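Local coordinates for putative dehydrogenase (Amycolatopsis orientalis, PDB 5A9T), which reduces cyclic imines to amines with NADPH as the hydride donor, working as a dimer of two-domain subunits, at residues I226-P232 against S281-E287; L238-V242 against L269-V273; H187-L191 against V257-P262; D118-M122 against A167-N171; F135-G139 against G161-A167. One frame throughout, in Å; residues are numbered along the deposited sequence.

The five contacts fall into two groups. Contacts 1, 2 and 3 lie in the helical C-terminal domain. Contacts 4 and 5 lie where the Rossmann domain meets the start of helix 166-193. Contacts 1 and 2 touch each other through Ser284 and Leu238, and both reach the bound amine. Contacts 2 and 3 use opposite ends of helix 260-274. Contacts 4 and 5, with centres about 7 Å apart, share Ala167, and each takes one of two neighbouring antiparallel strands. Contacts 1, 3, 4 and 5 are mostly buried; contact 2 is partly exposed. Its chemistry is mostly apolar, whereas tyrosine, histidine and serine hydrogen bonds mark contacts 1, 3 and 5. Contact 4 adds a bridging water.

Contact 1: residues I226-P232 against S281-E287; sequences IDEGVYP and SYYSVIE. With YLG ((1R)-1-methyl-1,2,3,4-tetrahydroisoquinoline), chain B.
Residues 226-228 end helix 199-228, and 282-287 form a 3-10 segment. Ile226 comes first, with its CA 6.8 Å from that of Tyr283. Ile226 CG1 packs at 3.8 Å on Tyr283 CB. Gly229 leaves the helix with positive phi (82°). Tyr231 follows in a left-handed conformation (60/51), its CA 5.2 Å from that of Ser281. Ser281 N donates to Tyr231 O at 2.9 Å. The Tyr231 side chain takes chi1 m and lies along the 3-10 segment. Ser284 CA sits 3.7 Å from the centroid of the Tyr231 ring, over the face, as a CH-pi contact. Tyr231 OH donates to Glu287 OE2 at 2.7 Å and also bonds Arg290, which forms a salt bridge with Glu287. Pro232 O lies 3.5 Å from Ser281 CB. The 3-10 segment also lines the amine pocket: Tyr282 CD1 is 3.6 Å from YLG C11, and Tyr283 OH is 3.7 Å from YLG C6. This chemistry anchors a buried tyrosine at both backbone and hydroxyl, tying a helix end to the pocket wall.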
# COMPACT_ATOMS: atom_id res chain seq x y z
N ILE A 226 -7.28 0.15 16.53
CA ILE A 226 -7.67 -1.17 16.09
C ILE A 226 -7.60 -2.20 17.17
O ILE A 226 -8.52 -2.99 17.44
CB ILE A 226 -6.94 -1.58 14.78
CG1 ILE A 226 -7.32 -0.67 13.61
CG2 ILE A 226 -7.17 -3.07 14.53
CD1 ILE A 226 -6.37 -0.76 12.45
N ASP A 227 -6.46 -2.23 17.87
CA ASP A 227 -6.26 -3.18 18.92
C ASP A 227 -7.21 -2.95 20.12
O ASP A 227 -7.65 -3.90 20.74
CB ASP A 227 -4.81 -3.09 19.42
CG ASP A 227 -3.85 -3.59 18.39
OD1 ASP A 227 -4.27 -4.58 17.68
OD2 ASP A 227 -2.69 -3.05 18.29
N GLU A 228 -7.56 -1.68 20.39
CA GLU A 228 -8.61 -1.40 21.40
C GLU A 228 -9.96 -2.00 21.09
O GLU A 228 -10.66 -2.47 22.02
CB GLU A 228 -8.68 0.13 21.64
CG GLU A 228 -9.81 0.57 22.64
CD GLU A 228 -10.07 2.05 22.57
OE1 GLU A 228 -10.37 2.60 21.51
OE2 GLU A 228 -9.88 2.66 23.68
N GLY A 229 -10.31 -1.97 19.81
CA GLY A 229 -11.51 -2.73 19.35
C GLY A 229 -12.86 -2.07 19.55
O GLY A 229 -13.84 -2.79 19.57
N VAL A 230 -12.90 -0.75 19.75
CA VAL A 230 -14.14 0.03 19.90
C VAL A 230 -14.51 0.68 18.58
O VAL A 230 -15.71 0.68 18.12
CB VAL A 230 -14.00 1.08 21.01
CG1 VAL A 230 -15.22 2.00 20.99
CG2 VAL A 230 -13.80 0.36 22.31
N TYR A 231 -13.54 1.29 17.92
CA TYR A 231 -13.67 1.91 16.58
C TYR A 231 -14.68 2.99 16.54
O TYR A 231 -15.57 2.98 15.70
CB TYR A 231 -14.02 0.87 15.54
CG TYR A 231 -13.22 -0.43 15.48
CD1 TYR A 231 -11.98 -0.48 14.85
CD2 TYR A 231 -13.68 -1.56 16.04
CE1 TYR A 231 -11.30 -1.65 14.79
CE2 TYR A 231 -12.98 -2.75 16.05
CZ TYR A 231 -11.76 -2.77 15.38
OH TYR A 231 -11.05 -4.05 15.31
N PRO A 232 -14.60 3.95 17.45
CA PRO A 232 -15.57 5.02 17.34
C PRO A 232 -15.47 5.77 16.00
O PRO A 232 -14.39 6.05 15.43
CB PRO A 232 -15.19 5.93 18.56
CG PRO A 232 -13.70 5.76 18.67
CD PRO A 232 -13.51 4.28 18.40
N SER A 281 -15.72 3.47 12.89
CA SER A 281 -14.76 3.99 11.92
C SER A 281 -14.55 2.93 10.80
O SER A 281 -14.98 1.80 10.92
CB SER A 281 -13.42 4.19 12.65
OG SER A 281 -12.85 2.88 12.94
N TYR A 282 -13.85 3.37 9.77
CA TYR A 282 -13.57 2.53 8.61
C TYR A 282 -12.97 1.22 9.04
O TYR A 282 -13.25 0.16 8.55
CB TYR A 282 -12.59 3.29 7.70
CG TYR A 282 -12.30 2.47 6.46
CD1 TYR A 282 -11.31 1.50 6.41
CD2 TYR A 282 -13.02 2.71 5.29
CE1 TYR A 282 -11.11 0.72 5.31
CE2 TYR A 282 -12.80 1.96 4.18
CZ TYR A 282 -11.89 0.90 4.18
OH TYR A 282 -11.71 0.18 3.02
N TYR A 283 -12.03 1.31 10.00
CA TYR A 283 -11.16 0.19 10.41
C TYR A 283 -11.90 -0.93 11.07
O TYR A 283 -11.43 -2.04 11.11
CB TYR A 283 -10.02 0.74 11.30
CG TYR A 283 -9.36 1.90 10.66
CD1 TYR A 283 -8.51 1.74 9.55
CD2 TYR A 283 -9.67 3.22 11.02
CE1 TYR A 283 -8.01 2.84 8.88
CE2 TYR A 283 -9.14 4.31 10.31
CZ TYR A 283 -8.34 4.11 9.26
OH TYR A 283 -7.80 5.15 8.59
N SER A 284 -13.17 -0.67 11.53
CA SER A 284 -14.02 -1.70 12.04
C SER A 284 -14.36 -2.84 11.06
O SER A 284 -14.70 -3.93 11.50
CB SER A 284 -15.31 -1.13 12.57
OG SER A 284 -16.14 -0.67 11.52
N VAL A 285 -14.12 -2.56 9.78
CA VAL A 285 -14.30 -3.62 8.72
C VAL A 285 -13.49 -4.84 9.01
O VAL A 285 -13.88 -5.95 8.71
CB VAL A 285 -14.06 -3.01 7.35
CG1 VAL A 285 -12.58 -2.79 7.10
CG2 VAL A 285 -14.63 -3.90 6.28
N ILE A 286 -12.35 -4.68 9.75
CA ILE A 286 -11.57 -5.80 10.11
C ILE A 286 -12.32 -6.86 10.95
O ILE A 286 -12.01 -8.07 10.93
CB ILE A 286 -10.24 -5.42 10.82
CG1 ILE A 286 -9.19 -6.61 10.84
CG2 ILE A 286 -10.52 -4.92 12.25
CD1 ILE A 286 -7.88 -6.14 11.47
N GLU A 287 -13.34 -6.42 11.71
CA GLU A 287 -14.05 -7.41 12.56
C GLU A 287 -14.85 -8.45 11.86
O GLU A 287 -14.93 -9.57 12.41
CB GLU A 287 -14.99 -6.62 13.46
CG GLU A 287 -14.28 -5.82 14.48
CD GLU A 287 -13.51 -6.67 15.48
OE1 GLU A 287 -14.09 -7.70 15.98
OE2 GLU A 287 -12.36 -6.31 15.76
C4 YLG B . -9.80 7.46 2.30
C14 YLG B . -9.72 6.39 3.19
C5 YLG B . -9.97 6.47 4.59
C6 YLG B . -9.86 5.43 5.48
C11 YLG B . -9.49 4.25 4.88
C8 YLG B . -9.24 8.26 6.18
C10 YLG B . -10.36 7.73 5.24
C12 YLG B . -9.23 4.13 3.49
C13 YLG B . -9.35 5.18 2.59
N2 YLG B . -10.70 8.71 4.21
C3 YLG B . -9.93 8.87 3.00

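Contact 2: residues L238-V242 against L269-V273; sequences LEMNV and LDRAV. With YLG ((1R)-1-methyl-1,2,3,4-tetrahydroisoquinoline), chain B.
An interface made almost entirely by apolar side chains lies next to the pocket residue Asn241. It belongs to a roughly antiparallel helical hairpin of the C-terminal domain. The short segments 238-242 and 269-273 run at 142°, with a signed crossing of -142°. Their axes approach to 9.7 Å. Glu239 CA lies 6.7 Å from Val273 CA, and Val242 CA lies 6.4 Å from Leu269 CA. Leu238 (chi1 t) points toward the other helix. Leu238 CD1 meets Ala272 CB at 3.8 Å, and Leu238 CD2 meets Val273 CG2 at 3.6 Å and Leu269 CB at 4.0 Å. Leu269 (m, t) reaches back, with CD1 3.9 Å from Asn241 CB. Asn241 has chi1 m, and its side chain turns out of the interface to the bound amine. Tyr282 touches both Asn241 and Leu269, joining this helix pair to the pocket wall. At the Leu269 end, Val242 (chi1 t) places CG2 3.6 Å from Leu269 CB.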
# COMPACT_ATOMS: atom_id res chain seq x y z
N LEU A 238 -17.51 4.65 8.76
CA LEU A 238 -17.45 3.69 7.72
C LEU A 238 -18.45 4.02 6.64
O LEU A 238 -18.13 3.99 5.45
CB LEU A 238 -17.61 2.30 8.29
CG LEU A 238 -17.46 1.12 7.33
CD1 LEU A 238 -16.89 -0.08 8.05
CD2 LEU A 238 -18.75 0.77 6.63
N GLU A 239 -19.71 4.27 7.04
CA GLU A 239 -20.65 4.59 5.98
C GLU A 239 -20.30 5.84 5.19
O GLU A 239 -20.63 5.96 3.96
CB GLU A 239 -22.07 4.58 6.61
CG GLU A 239 -22.35 5.78 7.49
CD GLU A 239 -23.58 5.61 8.44
OE1 GLU A 239 -24.32 4.61 8.34
OE2 GLU A 239 -23.74 6.48 9.34
N MET A 240 -19.63 6.88 5.68
CA MET A 240 -19.19 8.02 4.93
C MET A 240 -18.25 7.64 3.78
O MET A 240 -18.23 8.22 2.75
CB MET A 240 -18.58 9.10 5.78
CG MET A 240 -19.62 9.78 6.67
SD MET A 240 -18.84 10.70 8.02
CE MET A 240 -17.82 11.82 7.10
N ASN A 241 -17.48 6.62 4.01
CA ASN A 241 -16.57 6.04 3.00
C ASN A 241 -17.27 5.32 1.91
O ASN A 241 -16.69 5.27 0.79
CB ASN A 241 -15.51 5.17 3.71
CG ASN A 241 -14.53 5.97 4.50
OD1 ASN A 241 -14.74 6.14 5.76
ND2 ASN A 241 -13.60 6.52 3.90
N VAL A 242 -18.46 4.82 2.15
CA VAL A 242 -19.24 4.21 1.03
C VAL A 242 -19.50 5.34 0.08
O VAL A 242 -19.41 5.15 -1.19
CB VAL A 242 -20.53 3.60 1.60
CG1 VAL A 242 -21.55 3.30 0.40
CG2 VAL A 242 -20.30 2.34 2.37
N LEU A 269 -17.57 -2.73 2.31
CA LEU A 269 -18.22 -1.76 3.22
C LEU A 269 -19.70 -2.03 3.38
O LEU A 269 -20.26 -1.87 4.45
CB LEU A 269 -17.93 -0.33 2.84
CG LEU A 269 -16.42 0.05 2.77
CD1 LEU A 269 -16.31 1.52 2.62
CD2 LEU A 269 -15.66 -0.45 3.94
N ASP A 270 -20.36 -2.33 2.30
CA ASP A 270 -21.81 -2.72 2.40
C ASP A 270 -22.02 -3.92 3.33
O ASP A 270 -22.97 -3.89 4.19
CB ASP A 270 -22.22 -3.14 0.98
CG ASP A 270 -22.32 -1.94 -0.03
OD1 ASP A 270 -22.47 -0.72 0.36
OD2 ASP A 270 -22.25 -2.24 -1.29
N ARG A 271 -21.16 -4.91 3.31
CA ARG A 271 -21.22 -6.07 4.25
C ARG A 271 -21.15 -5.59 5.72
O ARG A 271 -21.87 -6.02 6.63
CB ARG A 271 -20.07 -7.07 3.94
CG ARG A 271 -20.05 -8.47 4.55
CD ARG A 271 -18.85 -9.24 3.95
NE ARG A 271 -18.42 -10.25 4.90
CZ ARG A 271 -17.20 -10.84 4.94
NH1 ARG A 271 -16.17 -10.57 4.06
NH2 ARG A 271 -17.02 -11.73 5.91
N ALA A 272 -20.23 -4.68 5.97
CA ALA A 272 -20.04 -4.11 7.27
C ALA A 272 -21.20 -3.25 7.71
O ALA A 272 -21.58 -3.36 8.91
CB ALA A 272 -18.74 -3.27 7.26
N VAL A 273 -21.80 -2.45 6.83
CA VAL A 273 -22.93 -1.60 7.19
C VAL A 273 -24.13 -2.57 7.52
O VAL A 273 -24.80 -2.40 8.57
CB VAL A 273 -23.32 -0.62 6.09
CG1 VAL A 273 -24.69 0.03 6.39
CG2 VAL A 273 -22.31 0.52 5.97
C4 YLG B . -9.80 7.46 2.30
C14 YLG B . -9.72 6.39 3.19
C5 YLG B . -9.97 6.47 4.59
C6 YLG B . -9.86 5.43 5.48
C11 YLG B . -9.49 4.25 4.88
C8 YLG B . -9.24 8.26 6.18
C10 YLG B . -10.36 7.73 5.24
C12 YLG B . -9.23 4.13 3.49
C13 YLG B . -9.35 5.18 2.59
N2 YLG B . -10.70 8.71 4.21
C3 YLG B . -9.93 8.87 3.00

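Contact 3: residues H187-L191 against V257-P262; sequences HAAAL and VDTEIP
His187 is the hub of this contact. It sits on helix 166-193 and faces the loop 257-259 and the first turn of helix 260-274. His187 CA lies 7.0 Å from Ile261 CA, and Leu191 CA lies 6.4 Å from Val257 CA. Chi1 of His187 is t (-173°) and chi2 is -102°. This carries the ring to the loop, where His187 NE2 donates to Asp258 O at 2.9 Å. His187 ND1 is hydrogen-bonded to Ser176 OG of the second subunit. Pro262 CD and Ile261 CB lie over one face of the His187 ring, 3.8 Å and 4.3 Å from its centroid, as CH-pi contacts. Val257 (chi1 t) points toward the helix. Val257 CG1 is 4.0 Å from Leu191 CD2 and 4.2 Å from Ala190 CB. Leu191 (m, t) reaches toward this valine. Asp258 (chi1 t) makes an Asx turn, with OD2 accepting from Glu260 N at 2.9 Å. The same OD2 and Glu260 OE1 form salt bridges with Arg271 of the second subunit. The contact thus lies at the dimer interface, near a calcium site that includes Gly256. It joins helix 166-193 to the start of helix 260-274, against Ser252 and Ile248 of helix 238-255.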
# COMPACT_ATOMS: atom_id res chain seq x y z
N HIS A 187 -4.92 0.26 -10.28
CA HIS A 187 -6.17 0.92 -10.58
C HIS A 187 -5.98 2.46 -10.67
O HIS A 187 -6.49 3.13 -11.58
CB HIS A 187 -7.28 0.58 -9.55
CG HIS A 187 -8.58 1.11 -9.96
ND1 HIS A 187 -9.18 2.24 -9.45
CD2 HIS A 187 -9.37 0.66 -10.97
CE1 HIS A 187 -10.31 2.45 -10.13
NE2 HIS A 187 -10.40 1.54 -11.07
N ALA A 188 -5.21 2.99 -9.71
CA ALA A 188 -4.84 4.37 -9.71
C ALA A 188 -4.08 4.78 -10.97
O ALA A 188 -4.33 5.84 -11.57
CB ALA A 188 -4.03 4.67 -8.51
N ALA A 189 -3.13 3.94 -11.38
CA ALA A 189 -2.36 4.16 -12.59
C ALA A 189 -3.25 4.15 -13.81
O ALA A 189 -3.07 4.94 -14.72
CB ALA A 189 -1.18 3.20 -12.66
N ALA A 190 -4.19 3.25 -13.86
CA ALA A 190 -5.15 3.27 -14.97
C ALA A 190 -5.97 4.56 -14.97
O ALA A 190 -6.22 5.09 -16.08
CB ALA A 190 -6.00 2.04 -14.88
N LEU A 191 -6.39 5.04 -13.83
CA LEU A 191 -7.14 6.30 -13.74
C LEU A 191 -6.35 7.44 -14.24
O LEU A 191 -6.80 8.16 -15.12
CB LEU A 191 -7.64 6.57 -12.32
CG LEU A 191 -8.84 5.80 -11.88
CD1 LEU A 191 -9.02 5.84 -10.37
CD2 LEU A 191 -10.05 6.40 -12.61
N VAL A 257 -12.61 3.90 -17.29
CA VAL A 257 -11.77 2.99 -16.59
C VAL A 257 -12.59 1.97 -15.82
O VAL A 257 -13.65 2.33 -15.27
CB VAL A 257 -10.82 3.80 -15.63
CG1 VAL A 257 -10.08 2.90 -14.64
CG2 VAL A 257 -9.89 4.66 -16.46
N ASP A 258 -12.15 0.76 -15.76
CA ASP A 258 -12.89 -0.32 -15.16
C ASP A 258 -13.15 -0.01 -13.69
O ASP A 258 -12.33 0.55 -13.01
CB ASP A 258 -12.16 -1.62 -15.35
CG ASP A 258 -12.90 -2.80 -14.81
OD1 ASP A 258 -13.78 -3.18 -15.62
OD2 ASP A 258 -12.68 -3.32 -13.69
N THR A 259 -14.31 -0.45 -13.20
CA THR A 259 -14.71 -0.15 -11.83
C THR A 259 -14.62 -1.34 -10.89
O THR A 259 -15.00 -1.17 -9.71
CB THR A 259 -16.15 0.36 -11.81
OG1 THR A 259 -17.01 -0.67 -12.32
CG2 THR A 259 -16.32 1.63 -12.56
N GLU A 260 -14.10 -2.50 -11.28
CA GLU A 260 -14.16 -3.67 -10.43
C GLU A 260 -13.50 -3.39 -9.08
O GLU A 260 -14.07 -3.72 -8.07
CB GLU A 260 -13.55 -4.92 -11.02
CG GLU A 260 -13.93 -6.18 -10.21
CD GLU A 260 -13.39 -7.50 -10.79
OE1 GLU A 260 -12.99 -7.58 -11.98
OE2 GLU A 260 -13.34 -8.51 -10.01
N ILE A 261 -12.32 -2.76 -9.09
CA ILE A 261 -11.58 -2.56 -7.82
C ILE A 261 -12.43 -1.70 -6.81
O ILE A 261 -12.70 -2.14 -5.71
CB ILE A 261 -10.16 -2.00 -8.08
CG1 ILE A 261 -9.29 -3.04 -8.74
CG2 ILE A 261 -9.54 -1.48 -6.77
CD1 ILE A 261 -9.03 -4.23 -7.97
N PRO A 262 -12.89 -0.49 -7.20
CA PRO A 262 -13.66 0.30 -6.23
C PRO A 262 -15.02 -0.34 -5.95
O PRO A 262 -15.50 -0.21 -4.82
CB PRO A 262 -13.69 1.69 -6.86
CG PRO A 262 -13.50 1.40 -8.34
CD PRO A 262 -12.49 0.33 -8.35

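Contact 4: residues D118-M122 against A167-N171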
# COMPACT_ATOMS: atom_id res chain seq x y z
N ASP A 118 12.13 -22.07 11.80
CA ASP A 118 11.42 -21.97 10.54
C ASP A 118 11.69 -20.53 10.00
O ASP A 118 11.76 -19.57 10.80
CB ASP A 118 9.92 -22.18 10.78
CG ASP A 118 9.25 -22.70 9.53
OD1 ASP A 118 9.38 -23.90 9.06
OD2 ASP A 118 8.64 -21.84 8.78
N GLY A 119 11.88 -20.44 8.70
CA GLY A 119 12.10 -19.11 8.18
C GLY A 119 11.37 -18.88 6.88
O GLY A 119 11.16 -19.80 6.08
N ALA A 120 11.08 -17.61 6.65
CA ALA A 120 10.41 -17.17 5.44
C ALA A 120 11.30 -16.16 4.71
O ALA A 120 11.69 -15.12 5.28
CB ALA A 120 9.05 -16.54 5.77
N ILE A 121 11.63 -16.45 3.48
CA ILE A 121 12.51 -15.61 2.68
C ILE A 121 11.69 -14.54 1.97
O ILE A 121 10.77 -14.87 1.25
CB ILE A 121 13.22 -16.48 1.67
CG1 ILE A 121 14.02 -17.59 2.39
CG2 ILE A 121 14.13 -15.60 0.84
CD1 ILE A 121 14.56 -18.65 1.45
N MET A 122 12.01 -13.28 2.22
CA MET A 122 11.15 -12.17 1.76
C MET A 122 11.62 -11.53 0.50
O MET A 122 11.08 -10.48 0.19
CB MET A 122 10.98 -11.18 2.87
CG MET A 122 10.39 -11.77 4.14
SD MET A 122 8.84 -12.66 3.95
CE MET A 122 7.73 -11.34 3.39
N ALA A 167 6.59 -17.23 11.20
CA ALA A 167 7.16 -16.70 9.96
C ALA A 167 6.37 -16.96 8.78
O ALA A 167 6.18 -15.98 7.96
CB ALA A 167 8.61 -17.30 9.79
N VAL A 168 5.80 -18.14 8.56
CA VAL A 168 4.95 -18.45 7.38
C VAL A 168 3.71 -17.58 7.50
O VAL A 168 3.22 -17.10 6.48
CB VAL A 168 4.47 -19.94 7.23
CG1 VAL A 168 3.57 -20.12 5.97
CG2 VAL A 168 5.64 -20.86 7.05
N LEU A 169 3.19 -17.40 8.71
CA LEU A 169 1.95 -16.63 8.84
C LEU A 169 2.27 -15.16 8.45
O LEU A 169 1.44 -14.53 7.74
CB LEU A 169 1.43 -16.72 10.22
CG LEU A 169 0.14 -15.99 10.55
CD1 LEU A 169 -0.98 -16.46 9.67
CD2 LEU A 169 -0.20 -16.15 12.01
N TYR A 170 3.37 -14.58 8.94
CA TYR A 170 3.72 -13.23 8.53
C TYR A 170 3.90 -13.10 7.08
O TYR A 170 3.48 -12.13 6.41
CB TYR A 170 5.01 -12.77 9.26
CG TYR A 170 4.84 -11.90 10.49
CD1 TYR A 170 4.42 -12.41 11.69
CD2 TYR A 170 5.11 -10.57 10.37
CE1 TYR A 170 4.35 -11.47 12.84
CE2 TYR A 170 5.01 -9.71 11.43
CZ TYR A 170 4.67 -10.20 12.60
OH TYR A 170 4.58 -9.08 13.56
N ASN A 171 4.60 -14.06 6.44
CA ASN A 171 4.81 -14.05 5.00
C ASN A 171 3.44 -14.01 4.27
O ASN A 171 3.25 -13.20 3.39
CB ASN A 171 5.62 -15.23 4.54
CG ASN A 171 6.05 -15.10 3.10
OD1 ASN A 171 6.26 -14.07 2.54
ND2 ASN A 171 6.14 -16.20 2.49
O HOH W 1 6.83 -20.31 10.06
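This is a buried strand-on-helix contact at the junction of the two domains. Strand 115-121 belongs to the Rossmann-type sheet, and helix 166-193 leads into the C-terminal helical domain. The two short segments run nearly parallel, at 22°, with axes 7.4 Å apart at closest approach. Small residues allow the close fit. Ala120 CA lies 5.6 Å from Ala167 CA, and Ala120 CB meets Ala167 CB at 4.1 Å. Ala120 CB is 3.7 Å from Ala167 O and 3.9 Å from Asn171 CB. Met122 (m, m, m) folds toward the helix, packing on Asn171 and on Trp209 of the second subunit. Asp118 points toward the helix start, where Asp118 OD2 lies 3.6 Å from Val168 CG2. Its OD1 is held by Tyr116 and Ser96. Asn95, of the NADP(+) site that is empty in this chain, has its side chain about 8 Å from that of Asp118. One water bridges the segments: it donates to Asp118 OD2 at 2.7 Å and accepts from Val168 N at 2.8 Å.

Contact 5: residues F135-G139 against G161-A167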
# COMPACT_ATOMS: atom_id res chain seq x y z
N PHE A 135 15.00 -12.01 6.02
CA PHE A 135 14.45 -13.35 6.31
C PHE A 135 13.79 -13.29 7.66
O PHE A 135 14.38 -12.75 8.63
CB PHE A 135 15.57 -14.40 6.39
CG PHE A 135 16.19 -14.89 5.10
CD1 PHE A 135 16.48 -14.06 4.03
CD2 PHE A 135 16.58 -16.18 5.00
CE1 PHE A 135 17.04 -14.50 2.85
CE2 PHE A 135 17.11 -16.59 3.80
CZ PHE A 135 17.38 -15.78 2.75
N LEU A 136 12.53 -13.73 7.74
CA LEU A 136 11.78 -13.77 8.99
C LEU A 136 11.87 -15.18 9.60
O LEU A 136 11.73 -16.15 8.86
CB LEU A 136 10.32 -13.42 8.80
CG LEU A 136 10.09 -12.08 8.07
CD1 LEU A 136 8.58 -11.87 7.93
CD2 LEU A 136 10.70 -10.90 8.77
N TYR A 137 12.17 -15.27 10.87
CA TYR A 137 12.31 -16.53 11.55
C TYR A 137 11.38 -16.69 12.76
O TYR A 137 11.05 -15.75 13.45
CB TYR A 137 13.76 -16.73 12.03
CG TYR A 137 14.79 -16.79 10.96
CD1 TYR A 137 15.12 -17.94 10.32
CD2 TYR A 137 15.49 -15.62 10.53
CE1 TYR A 137 16.03 -17.98 9.29
CE2 TYR A 137 16.41 -15.66 9.56
CZ TYR A 137 16.71 -16.83 8.92
OH TYR A 137 17.64 -16.92 7.93
N SER A 138 11.06 -17.93 13.03
CA SER A 138 10.27 -18.30 14.18
C SER A 138 10.66 -19.71 14.66
O SER A 138 10.90 -20.61 13.87
CB SER A 138 8.72 -18.09 13.88
OG SER A 138 8.30 -18.87 12.87
N GLY A 139 10.61 -19.85 15.98
CA GLY A 139 11.04 -21.14 16.61
C GLY A 139 12.02 -20.81 17.67
O GLY A 139 12.10 -19.77 18.23
N GLY A 161 9.39 -14.71 17.14
CA GLY A 161 8.84 -15.42 18.30
C GLY A 161 9.11 -16.90 18.27
O GLY A 161 9.64 -17.44 17.30
N THR A 162 8.72 -17.60 19.37
CA THR A 162 8.91 -19.03 19.48
C THR A 162 8.02 -19.98 18.80
O THR A 162 8.30 -21.12 18.51
CB THR A 162 9.14 -19.40 20.99
OG1 THR A 162 7.94 -19.00 21.65
CG2 THR A 162 10.26 -18.60 21.58
N GLU A 163 6.76 -19.49 18.43
CA GLU A 163 5.82 -20.33 17.76
C GLU A 163 6.30 -20.63 16.36
O GLU A 163 6.56 -19.69 15.56
CB GLU A 163 4.44 -19.63 17.71
CG GLU A 163 3.31 -20.48 17.08
CD GLU A 163 2.00 -19.69 16.88
OE1 GLU A 163 1.74 -18.67 17.57
OE2 GLU A 163 1.20 -20.08 16.03
N ALA A 164 6.40 -21.87 15.98
CA ALA A 164 7.05 -22.25 14.79
C ALA A 164 6.40 -21.64 13.48
O ALA A 164 7.08 -21.30 12.52
CB ALA A 164 7.18 -23.77 14.67
N GLY A 165 5.07 -21.53 13.51
CA GLY A 165 4.34 -21.07 12.32
C GLY A 165 4.33 -19.53 12.16
O GLY A 165 3.69 -19.11 11.16
N LEU A 166 4.89 -18.71 12.99
CA LEU A 166 4.78 -17.22 12.91
C LEU A 166 5.43 -16.68 11.62
O LEU A 166 4.86 -15.81 10.93
CB LEU A 166 5.31 -16.44 14.06
CG LEU A 166 4.61 -16.59 15.37
CD1 LEU A 166 5.51 -16.04 16.42
CD2 LEU A 166 3.28 -15.77 15.35
N ALA A 167 6.59 -17.23 11.20
CA ALA A 167 7.16 -16.70 9.96
C ALA A 167 6.37 -16.96 8.78
O ALA A 167 6.18 -15.98 7.96
CB ALA A 167 8.61 -17.30 9.79
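Residues 135-139 are extended. The second segment follows on from strand 156-161, makes a type I turn from Glu163 to Leu166 and enters a helix at 166-167. Gly139 CA is 4.2 Å from Thr162 CA, and Tyr137 CA is 5.4 Å from Ala167 CA. Gly139 N donates to Gly161 O at 2.9 Å. The Gly139 phi/psi of 129/-150 would jam a CB against the preceding carbonyl, which calls for glycine. CA-H...O contacts add to this close approach, with Gly139 CA 3.3 Å from Thr162 O and Thr162 CA 3.5 Å from Gly139 O. Among the side chains Ser138 is central. With chi1 p, Ser138 OG donates to Ala164 O at 2.7 Å and accepts from Ala167 N at 2.9 Å. It pins both the turn and the helix start. Ala167 CB packs 3.5 Å from Leu136 O and 4.4 Å from Leu136 CB. Strands 134-139 and 156-161, joined by helix 141-152, form a beta-alpha-beta unit at this end of the Rossmann-type sheet, before the interdomain helix 166-193.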